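Local coordinates for decapping and exoribonuclease protein 1 (Kluyveromyces lactis, PDB 4GPS) that removes NAD and N7-methylguanosine caps from the 5' end of RNAs and degrades RNA from its 5' end, using a divalent metal cation, at residues D195-V204 against T398-T406; F178-I189 against F377-K385. One frame throughout, in Å; residues are numbered along the deposited sequence.

From the N terminus, the chain runs through strand 176-181 into helix 182-190, and together they supply the first half of contact 2. It then turns into strand 198-204, the first half of contact 1. Nearly 190 residues after 178-189, segment 377-385 of helix 370-393 returns to it and closes that long loop. Strand 399-404 follows and closes contact 1. The two loops therefore cross rather than nest, since their segments alternate along the chain. Contact 1 joins two strands edge to edge, and contact 2 packs a helix on a strand and a helix. The two contacts touch, Met202 meeting Phe178 and both Leu198 and Leu200 meeting Ile188.

Contact 1: residues D195-V204 against T398-T406; sequences DEPLSLLMTV and TTFKVQIDT
Thr398 meets the end of strand 198-204 through its carbonyl, which accepts the Val204 N-H (Val204 N to Thr398 O 2.7 Å). Thr399 faces Thr203 in a non-hydrogen-bonded antiparallel pair, which puts both side chains on one face. Their hydroxyls bond to each other, Thr203 OG1 to Thr399 OG1 at 3.0 Å, each OG1 anti to its own carbonyl carbon (chi1 -61° in Thr203, -52° in Thr399). Phe400 exchanges two backbone bonds with Met202, and its ring turns an edge to Met202 O. Lys401 runs beside Leu201, pointing the same way, with Lys401 CG 3.9 Å from Leu201 CD2. Val402 is gripped by Leu200 through a pair of backbone bonds; Val402 N to Leu200 O is 2.7 Å and nearly straight at 173°. Its CG2 branch lies against the thioether of Met202, 3.7 Å from Met202 SD. Gln403 lays its CG beside Ser199 OG. Ile404 pairs with Leu198 through two more backbone bonds, and the two CB atoms are 4.3 Å apart. Thr406 CG2 touches Asp195 O at 3.4 Å. Leu198, Leu200, Met202, Phe400, Val402 and Ile404 form the apolar face, Met202 and Phe400 against helix 370-393, Leu198 and Leu200 against helix 182-190. The other face carries hydroxyl, amide and amine groups beside Leu201, so this strand pair has a largely buried apolar face and a more polar, more exposed one.

Contact 2: residues F178-I189 against F377-K385; sequences FVSLRHHIIDII and FQHIFQVLK
Phe178 and Phe381 make a T-shaped stack, the edge of Phe381 toward the face of Phe178, with planes at 88° and centroids 5.1 Å apart. Phe381 CD1 stands over the centre of the Phe178 ring. At the rim of that ring, Lys385 CB lies 3.8 Å from Phe178 CZ; the lysine chain then leads away to NZ and a salt bridge with Glu272. The far end of the Phe381 ring reaches helix 182-190, where Ile185 CD1 is 3.7 Å from Phe381 CZ. Ile188 sets CG2 anti to its backbone N, and this branch touches both Phe381 CE2 and Ile380 CD1. Ile189 CG1 comes within 3.4 Å of Phe377 CD2. An alanine in place of Phe178 is likely to leave the edge of Phe381 without its aromatic face and open a gap beside Lys385. No hydrogen bond crosses this buried packing; its side-chain contacts are carbon to carbon. Gln378, His379, Gln382 and Val383 turn to the more open side of helix 377-385, where Gln378 NE2 bonds to Leu269 O and Gln382 NE2 to Glu272 OE1. This is core packing in the PD-(D/E)XK nuclease region, with the Ile189 side chain about 9 Å from that of Gln317, which probably binds substrate. The axes of 182-189 and 377-385 run at 108°, and Trp376 NE1 bonds to Ile188 O. Phe178 also rests on Leu275 of strand 273-285, and Ile189 on Ile316 of helix 305-319.

Contact 1: residues D195-V204 against T398-T406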
# COMPACT_ATOMS: atom_id res chain seq x y z
N ASP A 195 13.57 3.08 -10.36
CA ASP A 195 14.92 2.98 -10.87
C ASP A 195 15.75 2.05 -9.99
O ASP A 195 16.97 1.99 -10.12
CB ASP A 195 15.55 4.36 -10.87
CG ASP A 195 16.49 4.54 -12.03
OD1 ASP A 195 17.31 5.50 -11.99
OD2 ASP A 195 16.40 3.73 -12.98
N GLU A 196 15.10 1.35 -9.06
CA GLU A 196 15.78 0.40 -8.17
C GLU A 196 15.10 -0.94 -8.41
O GLU A 196 13.95 -0.98 -8.87
CB GLU A 196 15.60 0.76 -6.69
CG GLU A 196 15.71 2.23 -6.29
CD GLU A 196 17.13 2.76 -6.27
OE1 GLU A 196 17.31 3.87 -5.71
OE2 GLU A 196 18.07 2.11 -6.80
N PRO A 197 15.78 -2.06 -8.12
CA PRO A 197 15.15 -3.36 -8.34
C PRO A 197 14.33 -3.78 -7.12
O PRO A 197 14.29 -3.07 -6.11
CB PRO A 197 16.35 -4.29 -8.59
CG PRO A 197 17.35 -3.75 -7.63
CD PRO A 197 17.21 -2.21 -7.81
N LEU A 198 13.68 -4.94 -7.23
CA LEU A 198 12.86 -5.51 -6.16
C LEU A 198 13.42 -6.89 -5.82
O LEU A 198 13.80 -7.66 -6.72
CB LEU A 198 11.40 -5.68 -6.63
CG LEU A 198 10.46 -6.47 -5.68
CD1 LEU A 198 10.52 -5.82 -4.29
CD2 LEU A 198 9.03 -6.43 -6.16
N SER A 199 13.44 -7.21 -4.53
CA SER A 199 13.91 -8.49 -4.08
C SER A 199 12.99 -8.92 -2.93
O SER A 199 12.81 -8.18 -1.96
CB SER A 199 15.36 -8.35 -3.60
OG SER A 199 15.86 -9.59 -3.16
N LEU A 200 12.42 -10.11 -3.04
CA LEU A 200 11.50 -10.57 -2.01
C LEU A 200 11.60 -12.07 -1.87
O LEU A 200 12.29 -12.72 -2.65
CB LEU A 200 10.04 -10.19 -2.40
CG LEU A 200 9.58 -8.72 -2.41
CD1 LEU A 200 8.17 -8.56 -2.99
CD2 LEU A 200 9.62 -8.22 -1.01
N LEU A 201 10.90 -12.63 -0.88
CA LEU A 201 10.82 -14.06 -0.64
C LEU A 201 9.37 -14.46 -0.81
O LEU A 201 8.47 -13.76 -0.34
CB LEU A 201 11.26 -14.42 0.77
CG LEU A 201 12.73 -14.19 1.11
CD1 LEU A 201 13.02 -14.90 2.43
CD2 LEU A 201 13.65 -14.74 -0.00
N MET A 202 9.15 -15.57 -1.48
CA MET A 202 7.80 -16.03 -1.71
C MET A 202 7.81 -17.50 -1.45
O MET A 202 8.56 -18.25 -2.10
CB MET A 202 7.35 -15.69 -3.13
CG MET A 202 7.23 -14.19 -3.32
SD MET A 202 6.50 -13.56 -4.84
CE MET A 202 5.19 -14.58 -4.97
N THR A 203 7.01 -17.90 -0.47
CA THR A 203 6.92 -19.28 -0.05
C THR A 203 5.66 -19.99 -0.52
O THR A 203 4.55 -19.55 -0.22
CB THR A 203 6.98 -19.39 1.51
OG1 THR A 203 8.23 -18.86 1.99
CG2 THR A 203 6.85 -20.86 1.95
N VAL A 204 5.82 -21.09 -1.25
CA VAL A 204 4.67 -21.87 -1.69
C VAL A 204 4.37 -22.80 -0.53
O VAL A 204 5.11 -23.77 -0.30
CB VAL A 204 4.97 -22.73 -2.93
CG1 VAL A 204 3.79 -23.66 -3.22
CG2 VAL A 204 5.25 -21.84 -4.14
N THR A 398 10.35 -24.88 -0.66
CA THR A 398 9.05 -24.25 -0.63
C THR A 398 9.29 -22.73 -0.67
O THR A 398 8.37 -21.95 -0.95
CB THR A 398 8.25 -24.66 0.65
OG1 THR A 398 9.00 -24.34 1.84
CG2 THR A 398 7.96 -26.13 0.63
N THR A 399 10.52 -22.30 -0.38
CA THR A 399 10.81 -20.87 -0.38
C THR A 399 11.74 -20.45 -1.53
O THR A 399 12.76 -21.10 -1.79
CB THR A 399 11.37 -20.42 1.01
OG1 THR A 399 10.50 -20.87 2.06
CG2 THR A 399 11.47 -18.91 1.08
N PHE A 400 11.39 -19.34 -2.19
CA PHE A 400 12.10 -18.82 -3.35
C PHE A 400 12.49 -17.34 -3.26
O PHE A 400 11.73 -16.53 -2.73
CB PHE A 400 11.23 -19.00 -4.62
CG PHE A 400 10.89 -20.43 -4.93
CD1 PHE A 400 9.86 -21.09 -4.25
CD2 PHE A 400 11.65 -21.15 -5.85
CE1 PHE A 400 9.59 -22.43 -4.49
CE2 PHE A 400 11.38 -22.51 -6.09
CZ PHE A 400 10.35 -23.15 -5.40
N LYS A 401 13.66 -16.99 -3.78
CA LYS A 401 14.07 -15.59 -3.80
C LYS A 401 13.48 -15.05 -5.09
O LYS A 401 13.74 -15.58 -6.17
CB LYS A 401 15.58 -15.43 -3.85
CG LYS A 401 16.32 -15.82 -2.58
CD LYS A 401 17.72 -15.22 -2.58
CE LYS A 401 18.47 -15.51 -1.28
NZ LYS A 401 19.73 -14.70 -1.21
N VAL A 402 12.68 -13.99 -4.99
CA VAL A 402 12.07 -13.42 -6.17
C VAL A 402 12.67 -12.07 -6.44
O VAL A 402 12.70 -11.19 -5.55
CB VAL A 402 10.53 -13.30 -6.01
CG1 VAL A 402 9.95 -12.58 -7.19
CG2 VAL A 402 9.90 -14.68 -5.90
N GLN A 403 13.16 -11.90 -7.67
CA GLN A 403 13.77 -10.63 -8.04
C GLN A 403 13.33 -10.10 -9.37
O GLN A 403 13.05 -10.85 -10.31
CB GLN A 403 15.30 -10.74 -8.03
CG GLN A 403 15.79 -10.96 -6.63
CD GLN A 403 17.20 -11.45 -6.60
OE1 GLN A 403 18.12 -10.74 -7.00
NE2 GLN A 403 17.39 -12.68 -6.13
N ILE A 404 13.29 -8.77 -9.43
CA ILE A 404 12.88 -8.10 -10.63
C ILE A 404 13.81 -6.93 -10.93
O ILE A 404 13.88 -5.98 -10.15
CB ILE A 404 11.42 -7.63 -10.50
CG1 ILE A 404 10.51 -8.83 -10.25
CG2 ILE A 404 10.97 -6.92 -11.79
CD1 ILE A 404 8.97 -8.49 -10.31
N ASP A 405 14.55 -7.04 -12.04
CA ASP A 405 15.49 -6.03 -12.56
C ASP A 405 14.80 -4.71 -12.73
O ASP A 405 13.57 -4.64 -12.70
CB ASP A 405 15.92 -6.33 -14.01
CG ASP A 405 17.04 -7.26 -14.09
OD1 ASP A 405 17.89 -7.21 -13.18
OD2 ASP A 405 17.07 -8.04 -15.07
N THR A 406 15.59 -3.68 -13.00
CA THR A 406 15.02 -2.41 -13.32
C THR A 406 14.55 -2.56 -14.77
O THR A 406 13.86 -1.69 -15.28
CB THR A 406 16.01 -1.25 -13.22
OG1 THR A 406 17.24 -1.61 -13.87
CG2 THR A 406 16.28 -0.91 -11.75

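Contact 2: residues F178-I189 against F377-K385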
# COMPACT_ATOMS: atom_id res chain seq x y z
N PHE A 178 -2.37 -15.15 -2.73
CA PHE A 178 -1.06 -14.66 -2.26
C PHE A 178 -1.40 -13.96 -0.95
O PHE A 178 -2.38 -13.20 -0.89
CB PHE A 178 -0.42 -13.62 -3.20
CG PHE A 178 0.13 -14.20 -4.47
CD1 PHE A 178 -0.73 -14.54 -5.53
CD2 PHE A 178 1.49 -14.38 -4.63
CE1 PHE A 178 -0.24 -15.03 -6.72
CE2 PHE A 178 1.99 -14.88 -5.83
CZ PHE A 178 1.13 -15.20 -6.88
N VAL A 179 -0.62 -14.26 0.09
CA VAL A 179 -0.79 -13.72 1.44
C VAL A 179 0.35 -12.74 1.72
O VAL A 179 1.50 -13.12 1.66
CB VAL A 179 -0.75 -14.88 2.45
CG1 VAL A 179 -1.03 -14.40 3.88
CG2 VAL A 179 -1.76 -15.95 2.02
N SER A 180 0.05 -11.49 2.05
CA SER A 180 1.15 -10.56 2.21
C SER A 180 0.83 -9.24 2.92
O SER A 180 -0.33 -8.87 3.03
CB SER A 180 1.67 -10.27 0.79
OG SER A 180 2.63 -9.23 0.76
N LEU A 181 1.86 -8.55 3.43
CA LEU A 181 1.64 -7.22 3.99
C LEU A 181 1.43 -6.34 2.74
O LEU A 181 2.01 -6.62 1.67
CB LEU A 181 2.86 -6.73 4.74
CG LEU A 181 3.25 -7.67 5.87
CD1 LEU A 181 4.66 -7.29 6.37
CD2 LEU A 181 2.17 -7.60 6.97
N ARG A 182 0.60 -5.30 2.85
CA ARG A 182 0.33 -4.43 1.72
C ARG A 182 1.60 -3.83 1.08
O ARG A 182 1.69 -3.71 -0.14
CB ARG A 182 -0.59 -3.29 2.15
CG ARG A 182 -0.95 -2.39 1.00
CD ARG A 182 -2.03 -1.41 1.39
NE ARG A 182 -1.54 -0.62 2.49
CZ ARG A 182 -2.20 0.41 2.99
NH1 ARG A 182 -3.36 0.76 2.46
NH2 ARG A 182 -1.70 1.07 4.02
N HIS A 183 2.57 -3.46 1.91
CA HIS A 183 3.83 -2.88 1.44
C HIS A 183 4.46 -3.67 0.29
O HIS A 183 4.94 -3.09 -0.68
CB HIS A 183 4.83 -2.80 2.61
CG HIS A 183 5.93 -1.81 2.38
ND1 HIS A 183 5.79 -0.47 2.67
CD2 HIS A 183 7.15 -1.95 1.81
CE1 HIS A 183 6.88 0.18 2.28
NE2 HIS A 183 7.72 -0.70 1.75
N HIS A 184 4.47 -5.00 0.37
CA HIS A 184 5.08 -5.79 -0.70
C HIS A 184 4.25 -5.88 -1.95
O HIS A 184 4.82 -6.07 -3.03
CB HIS A 184 5.42 -7.20 -0.23
CG HIS A 184 6.30 -7.23 0.96
ND1 HIS A 184 7.41 -6.41 1.09
CD2 HIS A 184 6.21 -7.92 2.12
CE1 HIS A 184 7.95 -6.59 2.28
NE2 HIS A 184 7.24 -7.50 2.93
N ILE A 185 2.93 -5.76 -1.83
CA ILE A 185 2.11 -5.80 -3.02
C ILE A 185 2.40 -4.46 -3.71
O ILE A 185 2.66 -4.40 -4.90
CB ILE A 185 0.60 -5.99 -2.71
CG1 ILE A 185 0.35 -7.31 -1.94
CG2 ILE A 185 -0.17 -6.07 -4.00
CD1 ILE A 185 0.93 -8.52 -2.66
N ILE A 186 2.38 -3.38 -2.95
CA ILE A 186 2.69 -2.11 -3.56
C ILE A 186 4.09 -2.19 -4.25
O ILE A 186 4.22 -1.77 -5.41
CB ILE A 186 2.66 -0.97 -2.51
CG1 ILE A 186 1.23 -0.76 -2.03
CG2 ILE A 186 3.18 0.35 -3.11
CD1 ILE A 186 1.16 -0.11 -0.67
N ASP A 187 5.11 -2.74 -3.58
CA ASP A 187 6.45 -2.80 -4.18
C ASP A 187 6.43 -3.51 -5.53
O ASP A 187 7.08 -3.07 -6.47
CB ASP A 187 7.49 -3.53 -3.30
CG ASP A 187 7.86 -2.77 -2.02
OD1 ASP A 187 7.93 -1.52 -2.03
OD2 ASP A 187 8.10 -3.46 -0.99
N ILE A 188 5.73 -4.63 -5.60
CA ILE A 188 5.67 -5.40 -6.81
C ILE A 188 4.97 -4.63 -7.93
O ILE A 188 5.41 -4.68 -9.06
CB ILE A 188 4.93 -6.72 -6.58
CG1 ILE A 188 5.80 -7.64 -5.73
CG2 ILE A 188 4.53 -7.34 -7.95
CD1 ILE A 188 5.00 -8.69 -4.96
N ILE A 189 3.89 -3.91 -7.62
CA ILE A 189 3.19 -3.16 -8.65
C ILE A 189 4.06 -1.99 -9.12
O ILE A 189 3.98 -1.58 -10.28
CB ILE A 189 1.83 -2.64 -8.13
CG1 ILE A 189 0.93 -3.82 -7.78
CG2 ILE A 189 1.12 -1.78 -9.18
CD1 ILE A 189 -0.20 -3.44 -6.79
N PHE A 377 0.26 -5.15 -12.90
CA PHE A 377 -0.25 -5.88 -11.75
C PHE A 377 -0.84 -7.23 -12.18
O PHE A 377 -0.48 -8.28 -11.63
CB PHE A 377 -1.34 -5.03 -11.07
CG PHE A 377 -2.03 -5.72 -9.94
CD1 PHE A 377 -3.41 -5.77 -9.88
CD2 PHE A 377 -1.30 -6.22 -8.86
CE1 PHE A 377 -4.06 -6.27 -8.75
CE2 PHE A 377 -1.93 -6.73 -7.73
CZ PHE A 377 -3.32 -6.75 -7.67
N GLN A 378 -1.76 -7.19 -13.15
CA GLN A 378 -2.42 -8.37 -13.71
C GLN A 378 -1.40 -9.32 -14.29
O GLN A 378 -1.54 -10.54 -14.14
CB GLN A 378 -3.38 -7.97 -14.85
CG GLN A 378 -4.71 -7.37 -14.38
CD GLN A 378 -5.54 -8.36 -13.55
OE1 GLN A 378 -5.61 -9.55 -13.89
NE2 GLN A 378 -6.16 -7.88 -12.47
N HIS A 379 -0.37 -8.76 -14.93
CA HIS A 379 0.68 -9.56 -15.57
C HIS A 379 1.62 -10.34 -14.65
O HIS A 379 1.58 -11.58 -14.69
CB HIS A 379 1.54 -8.72 -16.53
CG HIS A 379 2.55 -9.53 -17.29
ND1 HIS A 379 2.23 -10.29 -18.39
CD2 HIS A 379 3.88 -9.72 -17.08
CE1 HIS A 379 3.31 -10.91 -18.83
NE2 HIS A 379 4.32 -10.58 -18.06
N ILE A 380 2.47 -9.67 -13.86
CA ILE A 380 3.43 -10.41 -13.01
C ILE A 380 2.78 -11.29 -12.01
O ILE A 380 3.37 -12.29 -11.64
CB ILE A 380 4.44 -9.57 -12.15
CG1 ILE A 380 3.98 -8.14 -12.06
CG2 ILE A 380 5.90 -9.81 -12.59
CD1 ILE A 380 3.02 -8.00 -10.97
N PHE A 381 1.59 -10.94 -11.52
CA PHE A 381 1.03 -11.88 -10.57
C PHE A 381 0.68 -13.21 -11.21
O PHE A 381 0.86 -14.25 -10.59
CB PHE A 381 -0.13 -11.26 -9.79
CG PHE A 381 0.33 -10.55 -8.56
CD1 PHE A 381 0.59 -11.25 -7.40
CD2 PHE A 381 0.55 -9.17 -8.57
CE1 PHE A 381 1.06 -10.59 -6.25
CE2 PHE A 381 1.01 -8.51 -7.46
CZ PHE A 381 1.27 -9.22 -6.29
N GLN A 382 0.25 -13.19 -12.47
CA GLN A 382 -0.08 -14.42 -13.17
C GLN A 382 1.24 -15.12 -13.47
O GLN A 382 1.38 -16.33 -13.30
CB GLN A 382 -0.84 -14.12 -14.47
CG GLN A 382 -1.34 -15.35 -15.23
CD GLN A 382 -2.29 -16.21 -14.40
OE1 GLN A 382 -2.97 -15.71 -13.52
NE2 GLN A 382 -2.33 -17.51 -14.68
N VAL A 383 2.24 -14.36 -13.90
CA VAL A 383 3.53 -14.95 -14.18
C VAL A 383 4.11 -15.58 -12.88
O VAL A 383 4.54 -16.75 -12.89
CB VAL A 383 4.48 -13.88 -14.79
CG1 VAL A 383 5.90 -14.39 -14.86
CG2 VAL A 383 3.97 -13.49 -16.19
N LEU A 384 4.09 -14.83 -11.78
CA LEU A 384 4.59 -15.33 -10.49
C LEU A 384 3.86 -16.59 -9.99
O LEU A 384 4.48 -17.52 -9.48
CB LEU A 384 4.50 -14.25 -9.41
CG LEU A 384 5.48 -13.09 -9.52
CD1 LEU A 384 5.05 -11.95 -8.63
CD2 LEU A 384 6.87 -13.57 -9.15
N LYS A 385 2.54 -16.61 -10.14
CA LYS A 385 1.76 -17.75 -9.68
C LYS A 385 2.09 -19.02 -10.45
O LYS A 385 2.41 -20.05 -9.86
CB LYS A 385 0.28 -17.46 -9.78
CG LYS A 385 -0.55 -18.51 -9.08
CD LYS A 385 -1.06 -19.55 -10.03
CE LYS A 385 -2.23 -19.02 -10.81
NZ LYS A 385 -2.90 -20.15 -11.53